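Local coordinates for hypothetical protein EF2904 (Enterococcus faecalis, PDB 2AZ4), which is of unknown function but carries a two-zinc metallo-beta-lactamase fold and may, as in related proteins, bind RNA and act as an exonuclease, at residues 50-55 against 71-76; 226-231 against 374-379. All blocks are in the same frame, centred on the assembly; numbering follows the deposited sequence.

Interaction 1 (50-55 against 71-76)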
loop_
_atom_site.group_PDB
_atom_site.type_symbol
_atom_site.label_atom_id
_atom_site.label_comp_id
_atom_site.label_asym_id
_atom_site.label_seq_id
_atom_site.Cartn_x
_atom_site.Cartn_y
_atom_site.Cartn_z
ATOM N N HIS A 50 18.044 10.009 -8.249
ATOM C CA HIS A 50 18.017 11.428 -8.618
ATOM C C HIS A 50 16.858 11.658 -9.593
ATOM O O HIS A 50 16.602 10.821 -10.465
ATOM C CB HIS A 50 19.342 11.808 -9.287
ATOM C CG HIS A 50 19.505 13.271 -9.551
ATOM N ND1 HIS A 50 20.454 14.040 -8.906
ATOM C CD2 HIS A 50 18.860 14.106 -10.402
ATOM C CE1 HIS A 50 20.387 15.285 -9.350
ATOM N NE2 HIS A 50 19.417 15.353 -10.248
ATOM N N ILE A 51 16.162 12.782 -9.440
ATOM C CA ILE A 51 15.028 13.105 -10.313
ATOM C C ILE A 51 15.334 12.957 -11.823
ATOM O O ILE A 51 14.552 12.368 -12.563
ATOM C CB ILE A 51 14.374 14.462 -9.949
ATOM C CG1 ILE A 51 13.032 14.632 -10.690
ATOM C CG2 ILE A 51 15.359 15.628 -10.125
ATOM C CD1 ILE A 51 11.884 14.994 -9.777
ATOM N N GLU A 52 16.496 13.432 -12.258
ATOM C CA GLU A 52 16.916 13.334 -13.665
ATOM C C GLU A 52 17.009 11.895 -14.148
ATOM O O GLU A 52 16.624 11.575 -15.272
ATOM C CB GLU A 52 18.271 14.015 -13.853
ATOM C CG GLU A 52 18.198 15.373 -14.536
ATOM C CD GLU A 52 17.772 16.493 -13.610
ATOM O OE1 GLU A 52 18.209 16.496 -12.432
ATOM O OE2 GLU A 52 17.013 17.387 -14.068
ATOM N N THR A 53 17.530 11.032 -13.287
ATOM C CA THR A 53 17.680 9.624 -13.588
ATOM C C THR A 53 16.301 9.009 -13.772
ATOM O O THR A 53 16.069 8.281 -14.737
ATOM C CB THR A 53 18.490 8.913 -12.473
ATOM O OG1 THR A 53 19.753 9.581 -12.326
ATOM C CG2 THR A 53 18.742 7.451 -12.802
ATOM N N LEU A 54 15.391 9.338 -12.856
ATOM C CA LEU A 54 14.015 8.855 -12.904
ATOM C C LEU A 54 13.260 9.405 -14.113
ATOM O O LEU A 54 12.494 8.685 -14.741
ATOM C CB LEU A 54 13.264 9.170 -11.593
ATOM C CG LEU A 54 13.788 8.574 -10.268
ATOM C CD1 LEU A 54 12.916 9.065 -9.117
ATOM C CD2 LEU A 54 13.830 7.060 -10.297
ATOM N N ILE A 55 13.496 10.677 -14.434
ATOM C CA ILE A 55 12.894 11.314 -15.595
ATOM C C ILE A 55 13.402 10.617 -16.879
ATOM O O ILE A 55 12.599 10.084 -17.657
ATOM C CB ILE A 55 13.170 12.854 -15.591
ATOM C CG1 ILE A 55 12.255 13.548 -14.572
ATOM C CG2 ILE A 55 12.969 13.462 -16.978
ATOM C CD1 ILE A 55 10.776 13.417 -14.869
ATOM N N LEU A 71 15.415 20.862 -6.395
ATOM C CA LEU A 71 15.998 19.726 -7.114
ATOM C C LEU A 71 16.654 20.161 -8.430
ATOM O O LEU A 71 17.483 19.437 -8.992
ATOM C CB LEU A 71 14.933 18.646 -7.389
ATOM C CG LEU A 71 14.307 17.920 -6.186
ATOM C CD1 LEU A 71 13.080 17.084 -6.627
ATOM C CD2 LEU A 71 15.330 17.051 -5.454
ATOM N N GLY A 72 16.290 21.340 -8.918
ATOM C CA GLY A 72 16.881 21.853 -10.148
ATOM C C GLY A 72 16.429 21.101 -11.385
ATOM O O GLY A 72 17.134 21.079 -12.403
ATOM N N TYR A 73 15.251 20.483 -11.300
ATOM C CA TYR A 73 14.645 19.830 -12.452
ATOM C C TYR A 73 14.056 20.925 -13.331
ATOM O O TYR A 73 13.460 21.871 -12.826
ATOM C CB TYR A 73 13.558 18.857 -11.985
ATOM C CG TYR A 73 12.510 18.556 -13.020
ATOM C CD1 TYR A 73 12.750 17.615 -14.023
ATOM C CD2 TYR A 73 11.281 19.218 -13.009
ATOM C CE1 TYR A 73 11.791 17.336 -14.987
ATOM C CE2 TYR A 73 10.317 18.951 -13.973
ATOM C CZ TYR A 73 10.576 18.000 -14.946
ATOM O OH TYR A 73 9.631 17.729 -15.899
ATOM N N GLU A 74 14.237 20.809 -14.639
ATOM C CA GLU A 74 13.651 21.778 -15.568
ATOM C C GLU A 74 12.597 21.090 -16.431
ATOM O O GLU A 74 12.923 20.192 -17.219
ATOM C CB GLU A 74 14.735 22.418 -16.453
ATOM C CG GLU A 74 14.268 23.731 -17.117
ATOM C CD GLU A 74 15.422 24.607 -17.617
ATOM O OE1 GLU A 74 16.513 24.068 -17.938
ATOM O OE2 GLU A 74 15.223 25.850 -17.683
ATOM N N TYR A 75 11.338 21.495 -16.257
ATOM C CA TYR A 75 10.237 20.910 -17.021
ATOM C C TYR A 75 10.308 21.228 -18.502
ATOM O O TYR A 75 10.449 22.389 -18.886
ATOM C CB TYR A 75 8.869 21.355 -16.505
ATOM C CG TYR A 75 7.734 20.876 -17.391
ATOM C CD1 TYR A 75 7.262 19.566 -17.310
ATOM C CD2 TYR A 75 7.155 21.721 -18.327
ATOM C CE1 TYR A 75 6.236 19.120 -18.128
ATOM C CE2 TYR A 75 6.145 21.288 -19.147
ATOM C CZ TYR A 75 5.683 19.994 -19.042
ATOM O OH TYR A 75 4.658 19.584 -19.858
ATOM N N HIS A 76 10.177 20.179 -19.306
ATOM C CA HIS A 76 9.968 20.314 -20.743
ATOM C C HIS A 76 8.803 19.455 -21.222
ATOM O O HIS A 76 8.723 18.245 -20.950
ATOM C CB HIS A 76 11.270 20.049 -21.510
ATOM C CG HIS A 76 12.344 21.044 -21.187
ATOM N ND1 HIS A 76 12.135 22.408 -21.263
ATOM C CD2 HIS A 76 13.603 20.881 -20.716
ATOM C CE1 HIS A 76 13.232 23.042 -20.884
ATOM N NE2 HIS A 76 14.140 22.139 -20.551
#

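Interaction 2 (226-231 against 374-379)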
loop_
_atom_site.group_PDB
_atom_site.type_symbol
_atom_site.label_atom_id
_atom_site.label_comp_id
_atom_site.label_asym_id
_atom_site.label_seq_id
_atom_site.Cartn_x
_atom_site.Cartn_y
_atom_site.Cartn_z
ATOM N N GLU A 226 -0.550 -22.913 -10.641
ATOM C CA GLU A 226 -0.748 -24.224 -10.015
ATOM C C GLU A 226 -0.505 -24.095 -8.512
ATOM O O GLU A 226 0.389 -23.344 -8.097
ATOM C CB GLU A 226 0.195 -25.278 -10.618
ATOM C CG GLU A 226 -0.276 -25.877 -11.956
ATOM C CD GLU A 226 -1.611 -26.623 -11.853
ATOM O OE1 GLU A 226 -1.834 -27.340 -10.848
ATOM O OE2 GLU A 226 -2.440 -26.497 -12.784
ATOM N N PRO A 227 -1.299 -24.818 -7.694
ATOM C CA PRO A 227 -1.232 -24.694 -6.226
ATOM C C PRO A 227 0.153 -24.947 -5.612
ATOM O O PRO A 227 0.762 -26.006 -5.825
ATOM C CB PRO A 227 -2.247 -25.741 -5.729
ATOM C CG PRO A 227 -3.181 -25.952 -6.876
ATOM C CD PRO A 227 -2.334 -25.786 -8.113
ATOM N N ASP A 228 0.633 -23.952 -4.868
ATOM C CA ASP A 228 1.857 -24.045 -4.087
ATOM C C ASP A 228 1.596 -24.960 -2.880
ATOM O O ASP A 228 0.719 -24.668 -2.059
ATOM C CB ASP A 228 2.263 -22.633 -3.641
ATOM C CG ASP A 228 3.569 -22.597 -2.859
ATOM O OD1 ASP A 228 4.167 -23.670 -2.613
ATOM O OD2 ASP A 228 4.000 -21.484 -2.489
ATOM N N PRO A 229 2.331 -26.087 -2.776
ATOM C CA PRO A 229 2.086 -26.996 -1.641
ATOM C C PRO A 229 2.412 -26.376 -0.268
ATOM O O PRO A 229 1.910 -26.854 0.746
ATOM C CB PRO A 229 2.998 -28.200 -1.941
ATOM C CG PRO A 229 3.337 -28.081 -3.431
ATOM C CD PRO A 229 3.381 -26.603 -3.679
ATOM N N ALA A 230 3.239 -25.327 -0.244
ATOM C CA ALA A 230 3.586 -24.610 0.996
ATOM C C ALA A 230 2.489 -23.631 1.457
ATOM O O ALA A 230 2.522 -23.118 2.596
ATOM C CB ALA A 230 4.919 -23.866 0.821
ATOM N N GLN A 231 1.527 -23.391 0.559
ATOM C CA GLN A 231 0.481 -22.383 0.722
ATOM C C GLN A 231 -0.879 -22.948 1.172
ATOM O O GLN A 231 -1.391 -23.928 0.626
ATOM C CB GLN A 231 0.333 -21.596 -0.586
ATOM C CG GLN A 231 -0.705 -20.490 -0.551
ATOM C CD GLN A 231 -0.496 -19.456 -1.637
ATOM O OE1 GLN A 231 0.046 -19.752 -2.708
ATOM N NE2 GLN A 231 -0.923 -18.227 -1.364
ATOM N N PHE A 374 8.109 -24.158 6.674
ATOM C CA PHE A 374 7.697 -22.865 6.137
ATOM C C PHE A 374 6.246 -22.979 5.689
ATOM O O PHE A 374 5.881 -23.917 4.954
ATOM C CB PHE A 374 8.567 -22.514 4.941
ATOM C CG PHE A 374 8.111 -21.301 4.171
ATOM C CD1 PHE A 374 8.595 -20.035 4.493
ATOM C CD2 PHE A 374 7.230 -21.424 3.105
ATOM C CE1 PHE A 374 8.207 -18.919 3.786
ATOM C CE2 PHE A 374 6.835 -20.283 2.373
ATOM C CZ PHE A 374 7.331 -19.039 2.726
ATOM N N VAL A 375 5.423 -22.034 6.142
ATOM C CA VAL A 375 4.020 -22.006 5.762
ATOM C C VAL A 375 3.676 -20.653 5.203
ATOM O O VAL A 375 3.830 -19.642 5.878
ATOM C CB VAL A 375 3.086 -22.390 6.936
ATOM C CG1 VAL A 375 1.617 -22.235 6.531
ATOM C CG2 VAL A 375 3.339 -23.826 7.344
ATOM N N ARG A 376 3.233 -20.647 3.952
ATOM C CA ARG A 376 2.736 -19.455 3.324
ATOM C C ARG A 376 1.272 -19.232 3.715
ATOM O O ARG A 376 0.382 -20.031 3.380
ATOM C CB ARG A 376 2.901 -19.538 1.812
ATOM C CG ARG A 376 2.700 -18.191 1.128
ATOM C CD ARG A 376 2.977 -18.245 -0.364
ATOM N NE ARG A 376 2.519 -16.999 -0.978
ATOM C CZ ARG A 376 3.265 -15.902 -1.085
ATOM N NH1 ARG A 376 4.520 -15.906 -0.639
ATOM N NH2 ARG A 376 2.757 -14.802 -1.637
ATOM N N LEU A 377 1.028 -18.155 4.457
ATOM C CA LEU A 377 -0.340 -17.839 4.866
ATOM C C LEU A 377 -0.659 -16.436 4.355
ATOM O O LEU A 377 -0.522 -15.447 5.080
ATOM C CB LEU A 377 -0.506 -17.976 6.397
ATOM C CG LEU A 377 -1.916 -17.889 7.008
ATOM C CD1 LEU A 377 -2.768 -19.131 6.659
ATOM C CD2 LEU A 377 -1.814 -17.684 8.521
ATOM N N ALA A 378 -1.044 -16.365 3.084
ATOM C CA ALA A 378 -1.191 -15.091 2.392
ATOM C C ALA A 378 -2.653 -14.725 2.174
ATOM O O ALA A 378 -3.495 -15.589 1.975
ATOM C CB ALA A 378 -0.438 -15.112 1.049
ATOM N N CYS A 379 -2.940 -13.435 2.203
ATOM C CA CYS A 379 -4.254 -12.948 1.814
ATOM C C CYS A 379 -4.053 -11.642 1.046
ATOM O O CYS A 379 -3.581 -10.636 1.609
ATOM C CB CYS A 379 -5.126 -12.739 3.052
ATOM S SG CYS A 379 -6.801 -12.165 2.679
HETATM O O HOH W 1 -2.131 -18.412 1.512
HETATM O O HOH W 2 0.062 -15.912 -2.418
#

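Interaction 1 (50-55 against 71-76)
Apolar packing of a short surface helix against an irregular loop makes this contact, near the periphery of the chain and away from the zinc ions. Ile51 and Ile55, one turn apart on helix 51-56, both leave the helix toward the loop. With its CG1 anti to the backbone N (chi1 -169°), Ile51 sends CD1 to within 4.0 Å of Leu71 CD1, while its other branch, CG2, rests 4.1 Å from Tyr73 CB. Ile55 reaches Tyr73 further out: CG1 comes obliquely to the ring, 3.8 Å from CE1, its chain crossing the tyrosine at about a right angle. Helix and loop both belong to the long connection between strands 30-34 and 85-89 of one sheet of the metallo-beta-lactamase fold. His50 occupies the N-cap position, and its ring NE2 donates to Glu52 OE1 at 2.7 Å; OE1 lies near the ring plane and uses its anti lone pair, but the bond is bent (133°). It probably helps keep the glutamate bent at chi2 (79°), OE2 touching the loop backbone without bonding, 3.8 Å from Tyr73 CA. The far end of Tyr73 is fixed by a hydrogen bond from its OH to Glu62, and Tyr67 meets its ring edge-to-face.

Interaction 2 (226-231 against 374-379)
A single beta bridge, Gln231 with Arg376, attaches a type I turn to strand 373-376, the last strand at one side of the six-stranded parallel sheet. The turn lies where the chain leaves the metallo-beta-lactamase sheet for this inserted region, an insertion consistent with a beta-CASP-type nuclease. Running from Asp228 to Gln231, it closes with its own backbone bond, Gln231 N to Asp228 O. Asp228, with CG anti to the backbone N (chi1 -178°), adds an Asx turn: its OD1 accepts from Ala230 N at 3.0 Å, the donor lying well above the carboxylate plane. So braced, the turn presents Ala230 O to the strand, where Arg376 N donates to it at 2.9 Å, fairly straight (157°) but from above the carbonyl plane. A weaker CA-H...O contact joins Gln231 CA to Arg376 O, and the Arg376 backbone also bonds to Ile232. Ala230 CB touches the edge of the Phe374 ring, 4.1 Å from CD2.

Gln231 and Arg376 run side by side in the same direction, both with CG anti to N, their amide and guanidinium planes nearly perpendicular (82°). Gln231 NE2 stands at the guanidinium edge, 3.7 Å from Arg376 NE. Both are donors, so no bond can form between them, and water links the side chains instead: one accepts from Gln231 NE2 at 2.7 Å and from Arg376 NH2, a second from the same NE2 and from Ala378 N at 2.8 Å. Asp228 OD2, 5.0 Å from Arg376 NE, may attract its charge modestly. The turn's hold on the strand thus rests on the main chain, while the waters at Gln231 NE2, and Leu353 O with Tyr360 OH at Arg376 NH1, probably keep two long side chains extended alongside each other.

In the fold
Two surface contacts, on opposite sides of the chain's centre and with centres about 42 Å apart, illustrate how differently a loop can be attached to regular structure. Interaction 1 is local: only 15 residues separate its segments, and a helix meets its loop through aliphatic and aromatic side chains, with polar groups at the margin. Interaction 2 spans 142 intervening residues and joins the loop after strand 212-216 to the border of another sheet, where main-chain polar groups offer a ready partner; backbone bonding and water therefore dominate. The two share no secondary-structure element, do not touch, and both lie away from the dinuclear zinc site built by residues such as His92 and Asp189.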